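Local coordinates for 3-oxo-tetronate kinase (Haemophilus influenzae, PDB 1YZY), which catalyses the ATP-dependent phosphorylation of 3-oxo-tetronate to 3-oxo-tetronate 4-phosphate, at residues A[243-254]-A[346-357]. Residues are numbered along the deposited sequence; the frame is centred on the assembly and turned at random.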
loop_
_atom_site.group_PDB
_atom_site.type_symbol
_atom_site.label_atom_id
_atom_site.label_comp_id
_atom_site.label_asym_id
_atom_site.label_seq_id
_atom_site.Cartn_x
_atom_site.Cartn_y
_atom_site.Cartn_z
ATOM N N PRO A 243 2.169 8.512 -16.979
ATOM C CA PRO A 243 1.817 9.910 -17.226
ATOM C C PRO A 243 1.824 10.248 -18.712
ATOM O O PRO A 243 2.590 9.670 -19.484
ATOM C CB PRO A 243 2.937 10.668 -16.513
ATOM C CG PRO A 243 3.324 9.754 -15.417
ATOM C CD PRO A 243 3.361 8.428 -16.122
ATOM N N THR A 244 0.924 11.131 -19.119
ATOM C CA THR A 244 0.895 11.572 -20.505
ATOM C C THR A 244 1.901 12.720 -20.586
ATOM O O THR A 244 2.282 13.280 -19.556
ATOM C CB THR A 244 -0.507 12.060 -20.934
ATOM O OG1 THR A 244 -1.206 12.604 -19.803
ATOM C CG2 THR A 244 -1.309 10.911 -21.549
ATOM N N LYS A 245 2.364 13.038 -21.794
ATOM C CA LYS A 245 3.334 14.119 -21.971
ATOM C C LYS A 245 2.914 15.426 -21.300
ATOM O O LYS A 245 1.847 15.981 -21.595
ATOM C CB LYS A 245 3.625 14.357 -23.455
ATOM C CG LYS A 245 4.888 13.664 -23.965
ATOM C CD LYS A 245 6.095 14.607 -24.000
ATOM C CE LYS A 245 6.461 15.152 -22.623
ATOM N NZ LYS A 245 6.762 14.082 -21.628
ATOM N N GLY A 246 3.785 15.909 -20.418
ATOM C CA GLY A 246 3.550 17.138 -19.680
ATOM C C GLY A 246 4.809 17.553 -18.943
ATOM O O GLY A 246 5.847 16.904 -19.079
ATOM N N LYS A 247 4.751 18.676 -18.233
ATOM C CA LYS A 247 5.905 19.164 -17.475
ATOM C C LYS A 247 6.112 18.254 -16.264
ATOM O O LYS A 247 5.147 17.884 -15.605
ATOM C CB LYS A 247 5.658 20.603 -16.999
ATOM C CG LYS A 247 5.101 21.548 -18.059
ATOM C CD LYS A 247 6.102 21.807 -19.173
ATOM C CE LYS A 247 5.437 22.497 -20.356
ATOM N NZ LYS A 247 4.402 21.622 -20.995
ATOM N N THR A 248 7.365 17.970 -15.922
ATOM C CA THR A 248 7.669 17.085 -14.795
ATOM C C THR A 248 8.730 17.686 -13.885
ATOM O O THR A 248 9.573 18.473 -14.334
ATOM C CB THR A 248 8.175 15.695 -15.311
ATOM O OG1 THR A 248 7.150 15.066 -16.094
ATOM C CG2 THR A 248 8.573 14.775 -14.160
ATOM N N VAL A 249 8.696 17.304 -12.610
ATOM C CA VAL A 249 9.662 17.782 -11.626
ATOM C C VAL A 249 10.011 16.683 -10.614
ATOM O O VAL A 249 9.166 15.859 -10.251
ATOM C CB VAL A 249 9.148 19.061 -10.884
ATOM C CG1 VAL A 249 7.941 18.742 -10.012
ATOM C CG2 VAL A 249 10.262 19.684 -10.058
ATOM N N VAL A 250 11.280 16.642 -10.226
ATOM C CA VAL A 250 11.779 15.677 -9.256
ATOM C C VAL A 250 12.115 16.442 -7.982
ATOM O O VAL A 250 12.879 17.409 -8.018
ATOM C CB VAL A 250 13.074 14.962 -9.768
ATOM C CG1 VAL A 250 13.664 14.079 -8.685
ATOM C CG2 VAL A 250 12.777 14.129 -11.004
ATOM N N LEU A 251 11.513 16.031 -6.871
ATOM C CA LEU A 251 11.756 16.659 -5.573
ATOM C C LEU A 251 12.280 15.577 -4.622
ATOM O O LEU A 251 11.512 14.767 -4.109
ATOM C CB LEU A 251 10.461 17.303 -5.053
ATOM C CG LEU A 251 9.805 18.348 -5.980
ATOM C CD1 LEU A 251 8.433 18.718 -5.498
ATOM C CD2 LEU A 251 10.670 19.590 -6.114
ATOM N N SER A 252 13.591 15.586 -4.395
ATOM C CA SER A 252 14.283 14.598 -3.560
ATOM C C SER A 252 14.729 15.106 -2.189
ATOM O O SER A 252 15.539 16.022 -2.097
ATOM C CB SER A 252 15.518 14.106 -4.317
ATOM O OG SER A 252 15.933 12.827 -3.883
ATOM N N GLY A 253 14.238 14.480 -1.125
ATOM C CA GLY A 253 14.620 14.901 0.211
ATOM C C GLY A 253 15.284 13.851 1.087
ATOM O O GLY A 253 15.865 14.191 2.122
ATOM N N SER A 254 15.182 12.582 0.699
ATOM C CA SER A 254 15.761 11.477 1.467
ATOM C C SER A 254 17.282 11.433 1.455
ATOM O O SER A 254 17.911 11.709 0.446
ATOM C CB SER A 254 15.219 10.133 0.963
ATOM O OG SER A 254 15.576 9.065 1.834
ATOM N N GLY A 346 1.412 24.822 -13.808
ATOM C CA GLY A 346 1.077 23.871 -14.854
ATOM C C GLY A 346 1.863 22.569 -14.893
ATOM O O GLY A 346 1.789 21.841 -15.891
ATOM N N VAL A 347 2.671 22.303 -13.869
ATOM C CA VAL A 347 3.431 21.055 -13.814
ATOM C C VAL A 347 2.431 19.957 -13.451
ATOM O O VAL A 347 1.652 20.114 -12.509
ATOM C CB VAL A 347 4.578 21.121 -12.778
ATOM C CG1 VAL A 347 5.159 19.731 -12.530
ATOM C CG2 VAL A 347 5.675 22.051 -13.278
ATOM N N THR A 348 2.419 18.878 -14.231
ATOM C CA THR A 348 1.480 17.786 -14.005
ATOM C C THR A 348 2.048 16.469 -13.490
ATOM O O THR A 348 1.289 15.609 -13.038
ATOM C CB THR A 348 0.609 17.513 -15.265
ATOM O OG1 THR A 348 1.434 17.400 -16.434
ATOM C CG2 THR A 348 -0.399 18.624 -15.457
ATOM N N ASN A 349 3.369 16.327 -13.508
ATOM C CA ASN A 349 4.007 15.097 -13.045
ATOM C C ASN A 349 4.996 15.400 -11.921
ATOM O O ASN A 349 5.913 16.210 -12.091
ATOM C CB ASN A 349 4.763 14.406 -14.192
ATOM C CG ASN A 349 3.901 14.166 -15.425
ATOM O OD1 ASN A 349 4.387 14.258 -16.553
ATOM N ND2 ASN A 349 2.642 13.803 -15.220
ATOM N N PHE A 350 4.818 14.748 -10.774
ATOM C CA PHE A 350 5.709 14.950 -9.632
ATOM C C PHE A 350 6.381 13.641 -9.226
ATOM O O PHE A 350 5.714 12.645 -8.962
ATOM C CB PHE A 350 4.936 15.499 -8.432
ATOM C CG PHE A 350 4.320 16.844 -8.666
ATOM C CD1 PHE A 350 4.922 17.993 -8.161
ATOM C CD2 PHE A 350 3.137 16.967 -9.383
ATOM C CE1 PHE A 350 4.354 19.252 -8.370
ATOM C CE2 PHE A 350 2.560 18.211 -9.600
ATOM C CZ PHE A 350 3.170 19.359 -9.091
ATOM N N ILE A 351 7.706 13.650 -9.173
ATOM C CA ILE A 351 8.471 12.474 -8.784
ATOM C C ILE A 351 9.198 12.806 -7.483
ATOM O O ILE A 351 10.171 13.553 -7.482
ATOM C CB ILE A 351 9.495 12.095 -9.885
ATOM C CG1 ILE A 351 8.770 11.866 -11.215
ATOM C CG2 ILE A 351 10.277 10.847 -9.488
ATOM C CD1 ILE A 351 9.694 11.630 -12.369
ATOM N N THR A 352 8.697 12.285 -6.374
ATOM C CA THR A 352 9.305 12.547 -5.074
ATOM C C THR A 352 10.157 11.392 -4.544
ATOM O O THR A 352 10.007 10.238 -4.963
ATOM C CB THR A 352 8.229 12.912 -4.029
ATOM O OG1 THR A 352 7.255 11.862 -3.953
ATOM C CG2 THR A 352 7.515 14.208 -4.429
ATOM N N ALA A 353 11.088 11.724 -3.656
ATOM C CA ALA A 353 11.964 10.733 -3.046
ATOM C C ALA A 353 12.012 10.976 -1.542
ATOM O O ALA A 353 12.320 12.081 -1.094
ATOM C CB ALA A 353 13.353 10.821 -3.638
ATOM N N GLY A 354 11.741 9.928 -0.771
ATOM C CA GLY A 354 11.732 10.049 0.673
ATOM C C GLY A 354 10.321 9.959 1.226
ATOM O O GLY A 354 9.373 10.482 0.636
ATOM N N GLY A 355 10.189 9.312 2.383
ATOM C CA GLY A 355 8.886 9.149 3.004
ATOM C C GLY A 355 8.212 10.448 3.399
ATOM O O GLY A 355 7.032 10.647 3.119
ATOM N N GLU A 356 8.944 11.306 4.104
ATOM C CA GLU A 356 8.402 12.588 4.537
ATOM C C GLU A 356 8.151 13.561 3.386
ATOM O O GLU A 356 7.136 14.267 3.382
ATOM C CB GLU A 356 9.353 13.199 5.588
ATOM C CG GLU A 356 9.946 12.242 6.603
ATOM C CD GLU A 356 10.650 13.044 7.704
ATOM O OE1 GLU A 356 10.615 12.611 8.878
ATOM O OE2 GLU A 356 11.234 14.108 7.401
ATOM N N THR A 357 9.090 13.631 2.443
ATOM C CA THR A 357 8.955 14.519 1.287
ATOM C C THR A 357 7.701 14.178 0.467
ATOM O O THR A 357 6.977 15.069 0.019
ATOM C CB THR A 357 10.206 14.460 0.374
ATOM O OG1 THR A 357 11.365 14.848 1.120
ATOM C CG2 THR A 357 10.047 15.395 -0.811
HETATM O O HOH W 1 0.672 14.712 -17.090
#
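With chi1 of -61° in Thr248 and -53° in Asn349, the hydroxyl of the one and the amide of the other both lie beside their own backbone N, and Thr248 OG1 meets Asn349 OD1 at 2.9 Å in a weak hydrogen bond. The same amide packs its ND2 against Pro243 CB, while a water accepts from ND2, donates to Thr244 O and bonds Thr348 OG1, tying Thr244 to Thr348 and Asn349. Here Lys247 O takes two N-H groups, from Thr348 and Asn349. Beyond it the parallel strands exchange regular backbone bonds, among them Ile351 N to Val249 O (2.9 Å) and Leu251 N to Ile351 O (2.9 Å). On the face carrying Thr248, Val250 and Ile351, the end of the isoleucine, CD1, reaches Thr248 CG2 at 3.8 Å. On the other face Val249 CG1 comes obliquely to Phe350 CD1 (3.6 Å); Val347 CG1 sits over one face of that ring near its rim, and Leu251 CD1 lies at its edge. Helix 324-345 covers this side through Leu342 and Phe335. At the C-terminal ends Ala353 O receives Gly253 N at 3.1 Å and, weakly, Ser254 N, while Ser254 CB rests on Gly354 CA at 3.5 Å. Gly354, with positive phi, is the N-cap of helix 355-365. At the C-terminal ends of these parallel strands of the nucleotide-binding domain, Ser254, Gly354 to Thr357 at the N-terminal end of helix 355-365, and nearby Gly397 probably form the ATP site, as in related four-carbon acid sugar kinases.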